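Local coordinates for protein glycoside hydrolase family 81 (PDB 6FOP) that probably hydrolyses beta-1,3-glucans such as laminarin as an endo-acting glucanase of the Clostridium thermocellum cellulosome, at residues N199-I203 against A221-V225. Coordinates in Å, arbitrary orientation, origin at the centre of the assembly. Residues are numbered along the deposited sequence.
Sequences NYFSI and AYCFV
Residues 200-203 run extended as an inner strand of an eight-stranded antiparallel sheet, between strands 133-139 and 170-175, whereas 221-225 follow helix 211-220, with Ala221 and Tyr222 at phi/psi -68/-21° and -102/10°, and run as strand from Cys223. The two strand segments cross almost at right angles (82°), axes 9.1 Å apart; Ser202 and Ala221 have the nearest CA atoms, at 6.4 Å. Tyr200 and Ser202, both chi1 p, point toward 221-225, while Phe201 and Ile203 point away. Phe224 (chi1 -79°) reaches over the strand, its CZ 3.7 Å from Tyr200 CB and from Phe201 N, its CE1 4.0 Å from Ser202 CB. Tyr222 CD1 lies at the edge of the Tyr200 ring, 3.8 Å from Tyr200 CE2; Tyr200 OH is hydrogen-bonded to Glu253 OE1. Ser202 OG donates to Ala221 O (2.8 Å). The start of edge strand 223-235 thus crosses strand 200-206 in a buried, mostly apolar contact of Phe224 and the Tyr200-Tyr222 rings, plus one hydroxyl-to-carbonyl hydrogen bond.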
loop_
_atom_site.group_PDB
_atom_site.type_symbol
_atom_site.label_atom_id
_atom_site.label_comp_id
_atom_site.label_asym_id
_atom_site.label_seq_id
_atom_site.Cartn_x
_atom_site.Cartn_y
_atom_site.Cartn_z
ATOM N N ASN A 199 -4.384 -7.314 36.262
ATOM C CA ASN A 199 -3.899 -8.320 35.332
ATOM C C ASN A 199 -3.399 -7.739 34.012
ATOM O O ASN A 199 -3.175 -8.477 33.060
ATOM C CB ASN A 199 -4.983 -9.365 35.066
ATOM C CG ASN A 199 -5.408 -10.099 36.293
ATOM O OD1 ASN A 199 -4.776 -11.081 36.676
ATOM N ND2 ASN A 199 -6.441 -9.632 36.937
ATOM N N TYR A 200 -3.169 -6.435 34.019
ATOM C CA TYR A 200 -2.595 -5.738 32.862
ATOM C C TYR A 200 -1.079 -5.619 33.005
ATOM O O TYR A 200 -0.527 -5.619 34.119
ATOM C CB TYR A 200 -3.252 -4.358 32.709
ATOM C CG TYR A 200 -3.201 -3.502 33.947
ATOM C CD1 TYR A 200 -4.222 -3.563 34.905
ATOM C CD2 TYR A 200 -2.160 -2.632 34.180
ATOM C CE1 TYR A 200 -4.176 -2.793 36.041
ATOM C CE2 TYR A 200 -2.111 -1.859 35.334
ATOM C CZ TYR A 200 -3.134 -1.935 36.254
ATOM O OH TYR A 200 -3.107 -1.214 37.436
ATOM N N PHE A 201 -0.382 -5.520 31.874
ATOM C CA PHE A 201 1.106 -5.552 31.867
ATOM C C PHE A 201 1.520 -4.976 30.525
ATOM O O PHE A 201 0.927 -5.341 29.511
ATOM C CB PHE A 201 1.591 -6.992 32.005
ATOM C CG PHE A 201 3.076 -7.149 32.055
ATOM C CD1 PHE A 201 3.751 -7.020 33.267
ATOM C CD2 PHE A 201 3.806 -7.400 30.907
ATOM C CE1 PHE A 201 5.102 -7.163 33.336
ATOM C CE2 PHE A 201 5.196 -7.541 30.973
ATOM C CZ PHE A 201 5.837 -7.408 32.194
ATOM N N SER A 202 2.492 -4.066 30.507
ATOM C CA SER A 202 2.974 -3.540 29.214
ATOM C C SER A 202 4.479 -3.484 29.178
ATOM O O SER A 202 5.140 -3.554 30.221
ATOM C CB SER A 202 2.372 -2.168 28.908
ATOM O OG SER A 202 2.791 -1.211 29.850
ATOM N N ILE A 203 5.018 -3.332 27.979
ATOM C CA ILE A 203 6.462 -3.173 27.767
ATOM C C ILE A 203 6.634 -2.023 26.785
ATOM O O ILE A 203 5.680 -1.698 26.035
ATOM C CB ILE A 203 7.134 -4.456 27.259
ATOM C CG1 ILE A 203 6.723 -4.816 25.824
ATOM C CG2 ILE A 203 6.826 -5.613 28.201
ATOM C CD1 ILE A 203 7.512 -4.140 24.711
ATOM N N ALA A 221 2.590 4.229 30.100
ATOM C CA ALA A 221 2.604 2.765 29.945
ATOM C C ALA A 221 1.283 2.096 30.243
ATOM O O ALA A 221 1.054 0.944 29.828
ATOM C CB ALA A 221 3.709 2.123 30.798
ATOM N N TYR A 222 0.425 2.780 30.991
ATOM C CA TYR A 222 -0.850 2.239 31.398
ATOM C C TYR A 222 -2.018 2.762 30.599
ATOM O O TYR A 222 -3.161 2.521 30.959
ATOM C CB TYR A 222 -1.035 2.376 32.940
ATOM C CG TYR A 222 0.170 1.830 33.680
ATOM C CD1 TYR A 222 0.393 0.467 33.741
ATOM C CD2 TYR A 222 1.130 2.666 34.200
ATOM C CE1 TYR A 222 1.532 -0.059 34.356
ATOM C CE2 TYR A 222 2.274 2.159 34.834
ATOM C CZ TYR A 222 2.459 0.794 34.928
ATOM O OH TYR A 222 3.591 0.306 35.545
ATOM N N CYS A 223 -1.723 3.472 29.509
ATOM C CA CYS A 223 -2.740 3.958 28.576
ATOM C C CYS A 223 -2.773 2.968 27.425
ATOM O O CYS A 223 -2.063 3.105 26.431
ATOM C CB CYS A 223 -2.401 5.372 28.129
ATOM S SG CYS A 223 -2.560 6.592 29.452
ATOM N N PHE A 224 -3.536 1.907 27.593
ATOM C CA PHE A 224 -3.542 0.803 26.631
ATOM C C PHE A 224 -4.335 1.221 25.390
ATOM O O PHE A 224 -5.467 1.682 25.491
ATOM C CB PHE A 224 -4.184 -0.436 27.253
ATOM C CG PHE A 224 -3.277 -1.218 28.181
ATOM C CD1 PHE A 224 -2.233 -0.628 28.888
ATOM C CD2 PHE A 224 -3.504 -2.583 28.346
ATOM C CE1 PHE A 224 -1.422 -1.391 29.721
ATOM C CE2 PHE A 224 -2.693 -3.326 29.172
ATOM C CZ PHE A 224 -1.657 -2.736 29.842
ATOM N N VAL A 225 -3.728 1.041 24.212
ATOM C CA VAL A 225 -4.417 1.356 22.959
ATOM C C VAL A 225 -5.446 0.284 22.680
ATOM O O VAL A 225 -5.117 -0.886 22.599
ATOM C CB VAL A 225 -3.435 1.505 21.790
ATOM C CG1 VAL A 225 -4.210 1.708 20.494
ATOM C CG2 VAL A 225 -2.540 2.700 22.034
#